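Local coordinates for protein glycoside Hydrolase (Bacteroides uniformis, PDB 5TA0) that probably hydrolyses agarose chains as a glycoside hydrolase, binding an agaro-oligosaccharide along the open end of its catalytic barrel, at residues 140-145 and 206-211; 200-205 and 323-328. All coordinates share one frame; numbering follows the deposited sequence.

Contact 1. Residues 140-145 and 206-211; sequences NQFSPF and WDIYDK. With GAL (beta-D-galactopyranose), chain C; AAL (3,6-anhydro-alpha-L-galactopyranose), chain B; AAL (3,6-anhydro-alpha-L-galactopyranose), chain D; GAL (beta-D-galactopyranose), chain E.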
loop_
_atom_site.group_PDB
_atom_site.type_symbol
_atom_site.label_atom_id
_atom_site.label_comp_id
_atom_site.label_asym_id
_atom_site.label_seq_id
_atom_site.Cartn_x
_atom_site.Cartn_y
_atom_site.Cartn_z
ATOM N N ASN A 140 16.059 -7.568 1.676
ATOM C CA ASN A 140 17.431 -7.054 1.768
ATOM C C ASN A 140 17.458 -5.564 1.457
ATOM O O ASN A 140 16.911 -5.122 0.428
ATOM C CB ASN A 140 18.333 -7.757 0.756
ATOM C CG ASN A 140 18.531 -9.205 1.076
ATOM O OD1 ASN A 140 19.286 -9.548 1.987
ATOM N ND2 ASN A 140 17.789 -10.067 0.380
ATOM N N GLN A 141 18.167 -4.792 2.282
ATOM C CA GLN A 141 18.583 -3.450 1.847
ATOM C C GLN A 141 19.511 -3.577 0.634
ATOM O O GLN A 141 20.086 -4.633 0.368
ATOM C CB GLN A 141 19.278 -2.722 2.981
ATOM C CG GLN A 141 18.351 -2.376 4.122
ATOM C CD GLN A 141 19.070 -1.746 5.284
ATOM O OE1 GLN A 141 19.969 -0.883 5.105
ATOM N NE2 GLN A 141 18.734 -2.188 6.485
ATOM N N PHE A 142 19.577 -2.510 -0.145
ATOM C CA PHE A 142 20.291 -2.530 -1.401
ATOM C C PHE A 142 21.748 -3.008 -1.290
ATOM O O PHE A 142 22.198 -3.823 -2.106
ATOM C CB PHE A 142 20.256 -1.157 -2.072
ATOM C CG PHE A 142 20.925 -1.150 -3.419
ATOM C CD1 PHE A 142 22.243 -0.701 -3.575
ATOM C CD2 PHE A 142 20.281 -1.675 -4.522
ATOM C CE1 PHE A 142 22.859 -0.752 -4.813
ATOM C CE2 PHE A 142 20.898 -1.732 -5.752
ATOM C CZ PHE A 142 22.181 -1.254 -5.895
ATOM N N SER A 143 22.467 -2.510 -0.287
ATOM C CA SER A 143 23.908 -2.742 -0.155
ATOM C C SER A 143 24.190 -3.508 1.119
ATOM O O SER A 143 23.595 -3.200 2.137
ATOM C CB SER A 143 24.605 -1.390 -0.086
ATOM O OG SER A 143 26.004 -1.543 -0.079
ATOM N N PRO A 144 25.089 -4.502 1.112
ATOM C CA PRO A 144 25.914 -4.919 -0.012
ATOM C C PRO A 144 25.317 -6.074 -0.833
ATOM O O PRO A 144 26.002 -6.694 -1.624
ATOM C CB PRO A 144 27.216 -5.323 0.695
ATOM C CG PRO A 144 26.748 -5.881 1.986
ATOM C CD PRO A 144 25.513 -5.131 2.376
ATOM N N PHE A 145 24.023 -6.344 -0.662
ATOM C CA PHE A 145 23.343 -7.472 -1.333
ATOM C C PHE A 145 23.411 -7.393 -2.859
ATOM O O PHE A 145 23.628 -8.418 -3.519
ATOM C CB PHE A 145 21.876 -7.545 -0.851
ATOM C CG PHE A 145 21.107 -8.736 -1.377
ATOM C CD1 PHE A 145 21.400 -10.014 -0.953
ATOM C CD2 PHE A 145 20.099 -8.566 -2.295
ATOM C CE1 PHE A 145 20.669 -11.106 -1.408
ATOM C CE2 PHE A 145 19.368 -9.661 -2.754
ATOM C CZ PHE A 145 19.660 -10.926 -2.317
ATOM N N TRP A 206 16.418 3.339 -7.148
ATOM C CA TRP A 206 16.883 4.526 -6.457
ATOM C C TRP A 206 18.417 4.508 -6.379
ATOM O O TRP A 206 19.082 5.477 -6.773
ATOM C CB TRP A 206 16.257 4.661 -5.070
ATOM C CG TRP A 206 16.803 5.833 -4.315
ATOM C CD1 TRP A 206 17.660 5.793 -3.277
ATOM C CD2 TRP A 206 16.571 7.224 -4.595
ATOM N NE1 TRP A 206 17.988 7.070 -2.876
ATOM C CE2 TRP A 206 17.347 7.965 -3.678
ATOM C CE3 TRP A 206 15.824 7.910 -5.560
ATOM C CZ2 TRP A 206 17.363 9.378 -3.680
ATOM C CZ3 TRP A 206 15.834 9.319 -5.547
ATOM C CH2 TRP A 206 16.595 10.022 -4.618
ATOM N N ASP A 207 18.992 3.414 -5.882
ATOM C CA ASP A 207 20.460 3.342 -5.792
ATOM C C ASP A 207 21.149 3.191 -7.149
ATOM O O ASP A 207 22.226 3.760 -7.359
ATOM C CB ASP A 207 20.886 2.200 -4.862
ATOM C CG ASP A 207 20.962 2.617 -3.421
ATOM O OD1 ASP A 207 22.068 2.930 -2.961
ATOM O OD2 ASP A 207 19.960 2.610 -2.729
ATOM N N ILE A 208 20.586 2.409 -8.052
ATOM C CA ILE A 208 21.222 2.123 -9.344
ATOM C C ILE A 208 21.189 3.323 -10.283
ATOM O O ILE A 208 22.169 3.557 -11.012
ATOM C CB ILE A 208 20.577 0.885 -10.023
ATOM C CG1 ILE A 208 21.037 -0.357 -9.293
ATOM C CG2 ILE A 208 20.843 0.794 -11.527
ATOM C CD1 ILE A 208 20.222 -1.595 -9.612
ATOM N N TYR A 209 20.082 4.050 -10.300
ATOM C CA TYR A 209 19.814 5.011 -11.373
ATOM C C TYR A 209 19.485 6.418 -10.946
ATOM O O TYR A 209 19.935 7.359 -11.603
ATOM C CB TYR A 209 18.681 4.509 -12.280
ATOM C CG TYR A 209 18.934 4.920 -13.685
ATOM C CD1 TYR A 209 18.499 6.151 -14.179
ATOM C CD2 TYR A 209 19.716 4.111 -14.504
ATOM C CE1 TYR A 209 18.809 6.546 -15.484
ATOM C CE2 TYR A 209 20.014 4.477 -15.782
ATOM C CZ TYR A 209 19.581 5.676 -16.266
ATOM O OH TYR A 209 19.906 5.980 -17.560
ATOM N N ASP A 210 18.679 6.590 -9.895
ATOM C CA ASP A 210 18.025 7.891 -9.644
ATOM C C ASP A 210 18.636 8.757 -8.576
ATOM O O ASP A 210 18.465 9.981 -8.637
ATOM C CB ASP A 210 16.534 7.670 -9.338
ATOM C CG ASP A 210 15.840 6.955 -10.455
ATOM O OD1 ASP A 210 16.124 7.230 -11.633
ATOM O OD2 ASP A 210 14.973 6.093 -10.177
ATOM N N LYS A 211 19.280 8.187 -7.574
ATOM C CA LYS A 211 19.836 9.007 -6.489
ATOM C C LYS A 211 20.971 9.889 -7.010
ATOM O O LYS A 211 21.553 9.613 -8.053
ATOM C CB LYS A 211 20.354 8.147 -5.331
ATOM C CG LYS A 211 21.611 7.332 -5.622
ATOM C CD LYS A 211 22.090 6.637 -4.368
ATOM C CE LYS A 211 23.373 5.894 -4.673
ATOM N NZ LYS A 211 23.873 5.153 -3.486
HETATM C C1 GAL C . 16.837 -0.288 8.898
HETATM C C2 GAL C . 17.131 -1.429 9.875
HETATM C C3 GAL C . 18.293 -1.099 10.820
HETATM C C4 GAL C . 19.483 -0.578 10.024
HETATM C C5 GAL C . 19.035 0.589 9.147
HETATM C C6 GAL C . 20.166 1.189 8.316
HETATM O O2 GAL C . 15.934 -1.677 10.613
HETATM O O3 GAL C . 18.632 -2.247 11.621
HETATM O O4 GAL C . 19.983 -1.612 9.160
HETATM O O5 GAL C . 18.017 0.146 8.235
HETATM O O6 GAL C . 19.668 2.259 7.492
HETATM C C1 AAL B . 14.811 9.777 -0.724
HETATM C C2 AAL B . 15.558 9.476 0.575
HETATM C C3 AAL B . 15.559 7.983 0.782
HETATM C C4 AAL B . 14.157 7.448 0.880
HETATM C C5 AAL B . 13.767 7.566 -0.565
HETATM C C6 AAL B . 14.968 6.968 -1.257
HETATM O O2 AAL B . 14.923 10.115 1.692
HETATM O O3 AAL B . 16.073 7.355 -0.409
HETATM O O4 AAL B . 14.222 6.084 1.226
HETATM O O5 AAL B . 13.633 8.960 -0.854
HETATM C C1 AAL D . 14.036 1.596 4.951
HETATM C C2 AAL D . 14.767 0.293 4.567
HETATM C C3 AAL D . 14.947 -0.632 5.760
HETATM C C4 AAL D . 15.576 0.132 6.903
HETATM C C5 AAL D . 14.421 0.997 7.298
HETATM C C6 AAL D . 13.284 0.026 7.261
HETATM O O2 AAL D . 16.072 0.572 4.047
HETATM O O3 AAL D . 13.652 -0.950 6.280
HETATM O O4 AAL D . 15.870 -0.786 7.976
HETATM O O5 AAL D . 14.184 2.007 6.313
HETATM C C1 GAL E . 14.646 14.150 -2.928
HETATM C C2 GAL E . 14.705 13.314 -1.668
HETATM C C3 GAL E . 14.577 11.825 -1.979
HETATM C C4 GAL E . 13.381 11.566 -2.884
HETATM C C5 GAL E . 13.473 12.454 -4.118
HETATM C C6 GAL E . 12.341 12.188 -5.090
HETATM O O1 GAL E . 14.641 15.560 -2.634
HETATM O O2 GAL E . 15.945 13.505 -0.989
HETATM O O3 GAL E . 14.480 11.168 -0.712
HETATM O O4 GAL E . 12.151 11.847 -2.201
HETATM O O5 GAL E . 13.463 13.818 -3.672
HETATM O O6 GAL E . 12.486 13.014 -6.247
#
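Phe142 lays one ring face against the side chain of Asp207, midway along helix 204-210. With CG anti to the backbone N (chi1 -177°), the ring is carried from its loop onto the helix. Its CB passes Asp207 OD2 at 3.8 Å, and CG comes 3.6 Å from Asp207 CB. That methylene sits over the ring centre in a CH-pi contact, nearest CD1 at 3.5 Å, while the carboxylate plane runs almost parallel to the ring, 11° apart. At the far end, CZ reaches Ile208 CG1 at 3.7 Å, the two side chains crossing at about a right angle. Lys211 NZ approaches Asp207 OD1 from above the carboxylate plane and forms a 2.9 Å salt bridge with it. The same two segments also reach the glycan. Gln141 NE2 donates a fairly straight hydrogen bond (164°) to O4 of galactose C at 3.0 Å, with the amide also held by Lys89 and Thr85. Trp206 spreads its indole under anhydrogalactose B, whose C6 lies over one face, 3.5 Å from CE2; Lys211 CB backs the other. An alanine at Trp206 is likely to cost this sugar its stacking platform and leave the lysine methylene without its aromatic cover. Loop and helix thus meet without a hydrogen bond between them, through a ring packed on a methylene, an isoleucine and the flat of a carboxylate whose charge is paired with Lys211.

Contact 2. Residues 200-205 and 323-328; sequences VINEPL and ISQYSA. With GAL (beta-D-galactopyranose), chain F; AAL (3,6-anhydro-alpha-L-galactopyranose), chain D; AAL (3,6-anhydro-alpha-L-galactopyranose), chain B.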
loop_
_atom_site.group_PDB
_atom_site.type_symbol
_atom_site.label_atom_id
_atom_site.label_comp_id
_atom_site.label_asym_id
_atom_site.label_seq_id
_atom_site.Cartn_x
_atom_site.Cartn_y
_atom_site.Cartn_z
ATOM N N VAL A 200 12.891 -9.282 -2.766
ATOM C CA VAL A 200 14.293 -9.476 -3.164
ATOM C C VAL A 200 15.196 -8.378 -2.592
ATOM O O VAL A 200 16.203 -8.647 -1.914
ATOM C CB VAL A 200 14.407 -9.581 -4.705
ATOM C CG1 VAL A 200 15.859 -9.520 -5.176
ATOM C CG2 VAL A 200 13.735 -10.881 -5.177
ATOM N N ILE A 201 14.846 -7.134 -2.893
ATOM C CA ILE A 201 15.764 -6.012 -2.607
ATOM C C ILE A 201 15.007 -4.703 -2.505
ATOM O O ILE A 201 14.122 -4.418 -3.319
ATOM C CB ILE A 201 16.906 -5.979 -3.658
ATOM C CG1 ILE A 201 18.033 -5.021 -3.264
ATOM C CG2 ILE A 201 16.366 -5.691 -5.054
ATOM C CD1 ILE A 201 19.213 -5.105 -4.174
ATOM N N ASN A 202 15.356 -3.889 -1.518
ATOM C CA ASN A 202 14.647 -2.638 -1.264
ATOM C C ASN A 202 15.051 -1.493 -2.203
ATOM O O ASN A 202 16.237 -1.163 -2.297
ATOM C CB ASN A 202 14.926 -2.206 0.175
ATOM C CG ASN A 202 14.099 -1.030 0.612
ATOM O OD1 ASN A 202 12.889 -1.130 0.744
ATOM N ND2 ASN A 202 14.758 0.112 0.868
ATOM N N GLU A 203 14.084 -0.892 -2.915
ATOM C CA GLU A 203 14.286 0.351 -3.686
ATOM C C GLU A 203 15.570 0.353 -4.526
ATOM O O GLU A 203 16.418 1.249 -4.433
ATOM C CB GLU A 203 14.238 1.545 -2.728
ATOM C CG GLU A 203 12.901 1.644 -2.002
ATOM C CD GLU A 203 12.679 2.906 -1.212
ATOM O OE1 GLU A 203 13.667 3.588 -0.895
ATOM O OE2 GLU A 203 11.492 3.154 -0.867
ATOM N N PRO A 204 15.711 -0.650 -5.403
ATOM C CA PRO A 204 16.977 -0.812 -6.098
ATOM C C PRO A 204 17.304 0.229 -7.150
ATOM O O PRO A 204 18.480 0.571 -7.299
ATOM C CB PRO A 204 16.875 -2.209 -6.704
ATOM C CG PRO A 204 15.391 -2.421 -6.907
ATOM C CD PRO A 204 14.783 -1.758 -5.687
ATOM N N LEU A 205 16.314 0.692 -7.904
ATOM C CA LEU A 205 16.558 1.698 -8.936
ATOM C C LEU A 205 16.848 3.060 -8.372
ATOM O O LEU A 205 17.530 3.841 -9.032
ATOM C CB LEU A 205 15.460 1.735 -10.004
ATOM C CG LEU A 205 15.377 0.436 -10.830
ATOM C CD1 LEU A 205 14.310 0.590 -11.902
ATOM C CD2 LEU A 205 16.706 0.032 -11.468
ATOM N N ILE A 323 2.288 -3.478 -0.873
ATOM C CA ILE A 323 2.776 -2.104 -0.679
ATOM C C ILE A 323 3.522 -2.104 0.644
ATOM O O ILE A 323 2.944 -1.921 1.711
ATOM C CB ILE A 323 1.656 -1.043 -0.778
ATOM C CG1 ILE A 323 0.820 -1.226 -2.064
ATOM C CG2 ILE A 323 2.258 0.345 -0.814
ATOM C CD1 ILE A 323 -0.425 -2.030 -1.860
ATOM N N SER A 324 4.844 -2.358 0.602
ATOM C CA SER A 324 5.546 -2.642 1.838
ATOM C C SER A 324 5.982 -1.404 2.631
ATOM O O SER A 324 6.422 -1.540 3.763
ATOM C CB SER A 324 6.738 -3.547 1.610
ATOM O OG SER A 324 7.612 -3.057 0.626
ATOM N N GLN A 325 5.863 -0.235 2.009
ATOM C CA GLN A 325 6.001 1.079 2.679
ATOM C C GLN A 325 5.062 2.061 2.006
ATOM O O GLN A 325 5.111 2.186 0.782
ATOM C CB GLN A 325 7.407 1.661 2.556
ATOM C CG GLN A 325 8.513 0.897 3.281
ATOM C CD GLN A 325 9.897 1.483 3.044
ATOM O OE1 GLN A 325 10.058 2.703 2.739
ATOM N NE2 GLN A 325 10.902 0.658 3.200
ATOM N N TYR A 326 4.254 2.765 2.783
ATOM C CA TYR A 326 3.445 3.852 2.231
ATOM C C TYR A 326 3.144 4.884 3.290
ATOM O O TYR A 326 3.207 4.597 4.478
ATOM C CB TYR A 326 2.153 3.337 1.612
ATOM C CG TYR A 326 1.041 2.890 2.540
ATOM C CD1 TYR A 326 0.028 3.770 2.910
ATOM C CD2 TYR A 326 0.941 1.565 2.973
ATOM C CE1 TYR A 326 -1.031 3.374 3.703
ATOM C CE2 TYR A 326 -0.117 1.155 3.798
ATOM C CZ TYR A 326 -1.111 2.049 4.119
ATOM O OH TYR A 326 -2.212 1.690 4.880
ATOM N N SER A 327 2.803 6.063 2.788
ATOM C CA SER A 327 2.171 7.216 3.485
ATOM C C SER A 327 2.712 8.489 2.841
ATOM O O SER A 327 2.407 8.706 1.677
ATOM C CB SER A 327 2.185 7.195 5.023
ATOM O OG SER A 327 3.490 7.330 5.517
ATOM N N ALA A 328 3.423 9.324 3.598
ATOM C CA ALA A 328 3.988 10.572 3.048
ATOM C C ALA A 328 5.487 10.613 3.303
ATOM O O ALA A 328 5.988 10.079 4.310
ATOM C CB ALA A 328 3.333 11.782 3.689
HETATM C C1 GAL F . 13.572 5.786 2.464
HETATM C C2 GAL F . 13.830 4.298 2.643
HETATM C C3 GAL F . 13.652 3.799 4.066
HETATM C C4 GAL F . 14.070 4.821 5.118
HETATM C C5 GAL F . 13.569 6.207 4.816
HETATM C C6 GAL F . 13.992 7.291 5.825
HETATM O O2 GAL F . 12.932 3.560 1.827
HETATM O O3 GAL F . 14.517 2.654 4.121
HETATM O O4 GAL F . 15.508 4.830 5.173
HETATM O O5 GAL F . 14.118 6.549 3.544
HETATM O O6 GAL F . 13.476 7.068 7.150
HETATM C C1 AAL D . 14.036 1.596 4.951
HETATM C C2 AAL D . 14.767 0.293 4.567
HETATM C C3 AAL D . 14.947 -0.632 5.760
HETATM C C4 AAL D . 15.576 0.132 6.903
HETATM C C5 AAL D . 14.421 0.997 7.298
HETATM C C6 AAL D . 13.284 0.026 7.261
HETATM O O2 AAL D . 16.072 0.572 4.047
HETATM O O3 AAL D . 13.652 -0.950 6.280
HETATM O O4 AAL D . 15.870 -0.786 7.976
HETATM O O5 AAL D . 14.184 2.007 6.313
HETATM C C1 AAL B . 14.811 9.777 -0.724
HETATM C C2 AAL B . 15.558 9.476 0.575
HETATM C C3 AAL B . 15.559 7.983 0.782
HETATM C C4 AAL B . 14.157 7.448 0.880
HETATM C C5 AAL B . 13.767 7.566 -0.565
HETATM C C6 AAL B . 14.968 6.968 -1.257
HETATM O O2 AAL B . 14.923 10.115 1.692
HETATM O O3 AAL B . 16.073 7.355 -0.409
HETATM O O4 AAL B . 14.222 6.084 1.226
HETATM O O5 AAL B . 13.633 8.960 -0.854
#
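Asn202 and Glu203 meet Gln325 through side chains alone, since the backbones stay well apart, the nearest CA atoms, those of Asn202 and Ser324, being 9.6 Å from each other. Both side chains cross that of Gln325 at about a right angle, and the flat ends are not stacked squarely: the two amide planes are 30° apart, the carboxylate and amide planes 46°. Gln325 has an extended chain beyond CG and brings its amide up to the glycan, with CD 3.9 Å from O2 of galactose F. It is probably the glutamine engineered in place of a glutamate. Glu203 is the N-cap residue of helix 204-210; its extended side chain points the carboxylate at the same hydroxyl, with OE1 2.8 Å and OE2 3.1 Å from galactose F O2. His281 ND1 is hydrogen-bonded to Glu203 OE2 and helps to fix the turn of the group. Segment 200-205 follows the fourth, and 323-328 includes the end of the seventh, of eight parallel strands set side by side in chain order, a TIM-type barrel; Glu203 and Gln325 thus hold positions consistent with those of the acid/base and nucleophile glutamates, respectively, in clan GH-A hydrolases. Such a role for Glu203 would fit the 3.3 Å between its OE1 and O4 of anhydrogalactose B, the oxygen that joins this sugar to C1 of galactose F. A bound calcium ion is about 4 Å from the Glu203 side chain. Asn202 has CG anti to the backbone N (chi1 -172°), which lifts its amide toward the sugars: ND2 comes 3.5 Å from O2 of anhydrogalactose D, while OD1 takes a hydrogen bond from Arg83 NH1.

In the fold
From the N terminus, strand 134-140 runs into segment 140-145, and contact 1 closes a loop of 60 residues when the chain returns at 206-211. Segment 200-205 lies within that loop, directly before 206-211, and contact 2 closes a longer one of 117 residues at 323-328. The segments alternate along the chain, so the two loops cross. They also touch: Asn140 O and Asn202 N, 2.8 Å apart, probably form a hydrogen bond, and Phe142 packs on Ile201. Helix 204-210 is common to both. Together the contacts tie the ends of three barrel strands, 134-140, 197-199 and 321-326, around one bound glycan.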